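Hypothetical protein Atu0636 (Agrobacterium tumefaciens, PDB 2OZV) is of unknown function but probably transfers a methyl group, perhaps to oxygen, as a predicted S-adenosylmethionine-dependent O-methyltransferase of the small-domain methyltransferase family. Local coordinates at residues G163-L168 against L206-K211; L65-Q70 against I92-A97. One frame throughout, in Å; residues are numbered along the deposited sequence.

Contact 1 of 2, residues G163-L168 against L206-K211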
# COMPACT_ATOMS: atom_id res chain seq x y z
N GLY B 163 19.76 -13.56 2.95
CA GLY B 163 18.80 -13.85 1.88
C GLY B 163 17.51 -14.56 2.33
O GLY B 163 16.71 -14.94 1.49
N GLY B 164 17.32 -14.76 3.64
CA GLY B 164 16.14 -15.49 4.14
C GLY B 164 14.89 -14.61 4.00
O GLY B 164 15.02 -13.40 3.74
N GLN B 165 13.72 -15.20 4.18
CA GLN B 165 12.48 -14.52 3.88
C GLN B 165 11.70 -14.16 5.12
O GLN B 165 11.41 -15.03 5.98
CB GLN B 165 11.61 -15.39 2.98
CG GLN B 165 10.26 -14.75 2.63
CD GLN B 165 9.42 -15.66 1.76
OE1 GLN B 165 9.93 -16.31 0.83
NE2 GLN B 165 8.13 -15.74 2.07
N LEU B 166 11.33 -12.88 5.22
CA LEU B 166 10.38 -12.40 6.20
C LEU B 166 8.96 -12.54 5.61
O LEU B 166 8.73 -12.15 4.44
CB LEU B 166 10.65 -10.92 6.50
CG LEU B 166 9.56 -10.21 7.34
CD1 LEU B 166 9.52 -10.74 8.78
CD2 LEU B 166 9.86 -8.70 7.32
N SER B 167 8.03 -13.11 6.37
CA SER B 167 6.62 -13.15 5.98
C SER B 167 5.76 -12.60 7.10
O SER B 167 5.97 -12.93 8.29
CB SER B 167 6.12 -14.58 5.68
OG SER B 167 6.90 -15.15 4.63
N LEU B 168 4.78 -11.77 6.74
CA LEU B 168 3.90 -11.25 7.76
C LEU B 168 2.49 -10.98 7.26
O LEU B 168 2.25 -10.83 6.05
CB LEU B 168 4.50 -9.99 8.38
CG LEU B 168 4.58 -8.71 7.60
CD1 LEU B 168 3.23 -7.93 7.62
CD2 LEU B 168 5.71 -7.81 8.17
N LEU B 206 -0.73 -8.96 3.33
CA LEU B 206 0.42 -9.90 3.43
C LEU B 206 1.65 -9.15 2.93
O LEU B 206 1.58 -8.40 1.92
CB LEU B 206 0.21 -11.11 2.51
CG LEU B 206 -1.03 -11.96 2.82
CD1 LEU B 206 -1.22 -13.09 1.80
CD2 LEU B 206 -0.94 -12.51 4.25
N VAL B 207 2.79 -9.33 3.61
CA VAL B 207 4.02 -8.74 3.16
C VAL B 207 5.11 -9.81 3.22
O VAL B 207 5.20 -10.53 4.24
CB VAL B 207 4.44 -7.54 4.01
CG1 VAL B 207 5.77 -6.95 3.45
CG2 VAL B 207 3.33 -6.46 4.04
N THR B 208 5.87 -9.95 2.14
CA THR B 208 7.08 -10.81 2.18
C THR B 208 8.29 -9.97 1.76
O THR B 208 8.14 -8.99 1.02
CB THR B 208 7.01 -12.07 1.29
OG1 THR B 208 6.96 -11.71 -0.09
CG2 THR B 208 5.83 -13.00 1.69
N ALA B 209 9.48 -10.30 2.26
CA ALA B 209 10.66 -9.50 1.96
C ALA B 209 11.88 -10.41 2.14
O ALA B 209 11.78 -11.47 2.79
CB ALA B 209 10.72 -8.25 2.87
N ILE B 210 12.98 -10.00 1.55
CA ILE B 210 14.18 -10.82 1.49
C ILE B 210 15.29 -10.06 2.22
O ILE B 210 15.56 -8.89 1.90
CB ILE B 210 14.56 -11.10 0.02
CG1 ILE B 210 13.46 -11.96 -0.64
CG2 ILE B 210 15.92 -11.80 -0.08
CD1 ILE B 210 13.26 -13.33 0.01
N LYS B 211 15.92 -10.71 3.20
CA LYS B 211 17.03 -10.08 3.92
C LYS B 211 18.15 -9.70 2.97
O LYS B 211 18.64 -10.53 2.20
CB LYS B 211 17.56 -10.99 5.04
CG LYS B 211 18.64 -10.30 5.90
CD LYS B 211 19.17 -11.27 6.97
CE LYS B 211 20.20 -10.58 7.86
NZ LYS B 211 20.73 -11.52 8.91

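Contact 2 of 2, residues L65-Q70 against I92-A97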
# COMPACT_ATOMS: atom_id res chain seq x y z
N LEU B 65 8.45 -22.13 17.59
CA LEU B 65 7.42 -21.16 17.99
C LEU B 65 7.94 -20.38 19.20
O LEU B 65 8.32 -20.97 20.22
CB LEU B 65 6.08 -21.84 18.35
CG LEU B 65 5.34 -22.81 17.41
CD1 LEU B 65 4.08 -23.40 18.08
CD2 LEU B 65 4.96 -22.14 16.05
N TYR B 66 7.94 -19.05 19.09
CA TYR B 66 8.35 -18.21 20.22
C TYR B 66 7.17 -17.55 20.90
O TYR B 66 6.34 -16.91 20.25
CB TYR B 66 9.34 -17.12 19.77
CG TYR B 66 10.68 -17.68 19.36
CD1 TYR B 66 11.67 -17.96 20.31
CD2 TYR B 66 10.97 -17.92 18.00
CE1 TYR B 66 12.93 -18.48 19.94
CE2 TYR B 66 12.24 -18.44 17.61
CZ TYR B 66 13.20 -18.69 18.59
OH TYR B 66 14.44 -19.20 18.25
N GLU B 67 7.12 -17.67 22.22
CA GLU B 67 6.09 -17.06 23.05
C GLU B 67 6.76 -16.23 24.14
O GLU B 67 7.73 -16.70 24.76
CB GLU B 67 5.22 -18.14 23.73
CG GLU B 67 4.53 -19.12 22.76
CD GLU B 67 3.39 -18.47 21.97
OE1 GLU B 67 3.14 -17.26 22.10
OE2 GLU B 67 2.74 -19.19 21.21
N ARG B 68 6.25 -15.04 24.44
CA ARG B 68 6.85 -14.27 25.53
C ARG B 68 6.56 -14.89 26.91
O ARG B 68 7.47 -15.04 27.75
CB ARG B 68 6.39 -12.80 25.52
CG ARG B 68 7.36 -11.77 26.18
CD ARG B 68 8.27 -12.31 27.29
NE ARG B 68 8.78 -11.20 28.10
CZ ARG B 68 9.50 -11.33 29.22
NH1 ARG B 68 9.90 -10.23 29.87
NH2 ARG B 68 9.83 -12.53 29.69
N SER B 69 5.32 -15.29 27.14
CA SER B 69 4.98 -15.74 28.48
C SER B 69 4.99 -17.25 28.65
O SER B 69 4.70 -18.00 27.70
CB SER B 69 3.63 -15.19 28.94
OG SER B 69 2.57 -15.74 28.18
N GLN B 70 5.33 -17.68 29.86
CA GLN B 70 5.21 -19.07 30.25
C GLN B 70 3.81 -19.63 29.99
O GLN B 70 3.67 -20.74 29.47
CB GLN B 70 5.59 -19.26 31.72
CG GLN B 70 5.62 -20.72 32.10
CD GLN B 70 6.05 -20.93 33.53
OE1 GLN B 70 6.69 -20.06 34.14
NE2 GLN B 70 5.70 -22.09 34.10
N ILE B 92 7.81 -29.27 15.78
CA ILE B 92 7.50 -27.95 16.31
C ILE B 92 8.04 -27.84 17.73
O ILE B 92 7.66 -28.60 18.62
CB ILE B 92 6.00 -27.63 16.27
CG1 ILE B 92 5.52 -27.68 14.79
CG2 ILE B 92 5.77 -26.23 16.87
CD1 ILE B 92 4.08 -27.40 14.57
N GLU B 93 8.93 -26.88 17.92
CA GLU B 93 9.51 -26.67 19.25
C GLU B 93 8.96 -25.36 19.77
O GLU B 93 8.99 -24.39 19.04
CB GLU B 93 11.02 -26.55 19.10
CG GLU B 93 11.75 -26.47 20.43
CD GLU B 93 13.27 -26.29 20.23
OE1 GLU B 93 13.77 -26.20 19.10
OE2 GLU B 93 13.95 -26.24 21.27
N VAL B 94 8.48 -25.32 21.01
CA VAL B 94 7.96 -24.08 21.56
C VAL B 94 8.98 -23.56 22.56
O VAL B 94 9.36 -24.29 23.50
CB VAL B 94 6.62 -24.31 22.31
CG1 VAL B 94 6.08 -23.01 22.92
CG2 VAL B 94 5.61 -24.97 21.37
N LEU B 95 9.42 -22.31 22.37
CA LEU B 95 10.37 -21.67 23.28
C LEU B 95 9.78 -20.42 23.87
O LEU B 95 9.08 -19.68 23.20
CB LEU B 95 11.67 -21.32 22.56
CG LEU B 95 12.49 -22.49 21.99
CD1 LEU B 95 13.67 -21.95 21.18
CD2 LEU B 95 12.96 -23.44 23.09
N GLU B 96 10.09 -20.20 25.14
CA GLU B 96 9.77 -18.95 25.82
C GLU B 96 10.86 -17.93 25.52
O GLU B 96 12.01 -18.15 25.90
CB GLU B 96 9.78 -19.19 27.31
CG GLU B 96 8.48 -19.08 28.00
CD GLU B 96 8.65 -19.23 29.49
OE1 GLU B 96 8.80 -18.20 30.19
OE2 GLU B 96 8.65 -20.39 29.94
N ALA B 97 10.51 -16.82 24.88
CA ALA B 97 11.49 -15.77 24.61
C ALA B 97 10.80 -14.46 24.31
O ALA B 97 9.80 -14.43 23.61
CB ALA B 97 12.40 -16.14 23.43

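Contact 1 of 2, residues G163-L168 against L206-K211
Gln-165 reaches diagonally over Thr-208 on one face of an antiparallel strand pair, 164-168 against 206-211. Its CB lies 4.0 Å from Ile-210 CD1, and CG passes 3.6 Å from Ala-209 O. Because chi1 (179°) and chi2 (-179°) are both trans, the chain runs out straight, and NE2 arrives 3.6 Å from Thr-208 CG2. There the amide turns back to its own strand: NE2 donates to Ser-167 OG at 2.9 Å, with the acceptor 18° out of the amide plane, and also to Leu-31 O. Thr-208 OG1 bonds to Arg-249 NH1. On the other face Leu-168 and Val-207 lie side by side, Leu-168 CG 3.8 Å from Val-207 CB; Leu-166 and Leu-168 meet helix 175-182 through Cys-182 and Ile-178, and Leu-166 and Ala-209 both touch Phe-186. Lys-211 N gives a nearly straight bond to Gly-164 O (2.9 Å), but at the corner Gly-163 N makes only a weak one to Lys-211 O. Strand 164-170 also pairs in parallel with 116-121, so here the sheet changes to antiparallel order, as in Rossmann-like methyltransferases. The faces thus differ: hydrocarbon packs against the helix, whereas the other mixes Ile-210 with polar Gln-165, Ser-167 and Thr-208, whose side-chain bonds reach Leu-31 and Arg-249.

Contact 2 of 2, residues L65-Q70 against I92-A97
Leu-65 pushes its branched end against Ile-92 CG2, the methyl standing 3.5 Å from Leu-65 CG; the leucine has two conformers, so this closeness is doubtful. In the conformer described, Leu-65 CD1 extends to Val-94 CG2 at 4.0 Å, and the side chain fills the notch between two side chains of the neighbouring parallel strand. Further along the same face Glu-67 CG brushes Val-94 CG1; Met-52 of helix 49-57 and Leu-80 of helix 70-80 close over this side. The opposite face is shaped by Tyr-66, which runs alongside Leu-95 and points the same way. Its CE1 meets Leu-95 CD1 at 3.8 Å, and Ala-97 CB sits 3.7 Å from Tyr-66 CD1, both methyls approaching the ring obliquely. Tyr-66 OH ends on Gly-110 O. Backbone bonds alternate: Leu-65 and Glu-67 each use both N and O, and the last, Ala-97 N to Glu-67 O (2.8 Å), comes in 35° above the carbonyl plane. Past the strand end the Glu-96 carboxylate crosses the start of helix 70-80, OE1 3.7 Å from Gln-70 CB, while Ser-69 OG caps the helix at Met-72 N. Strand 61-67, this helix and strand 92-96 form a beta-alpha-beta unit. Oily bumps therefore fit its strands together on both faces, and polar groups gather at their C-terminal ends, where the carboxylate of Glu-96 may be favoured by the helix N terminus.

Overall arrangement
From the N terminus, strand 38-42 and helix 49-57 lead into strand 61-67. Contact 2 then closes a short loop: helix 70-80 carries the chain over a right-handed beta-alpha-beta crossover to strand 92-96, the outermost strand on that side within the chain. Strand 116-121 follows, beyond 38-42, before contact 1 opens at strand 164-170. Helix 175-182 and strand 186-195 fill its loop until 204-211 returns antiparallel between 164-170 and 186-195. The two loops lie in series, neither enclosing nor crossing the other, with centres about 21 Å apart. One sheet joins them: contact 2 builds its parallel edge, contact 1 its turn to antiparallel order, as in the Rossmann-like methyltransferase fold.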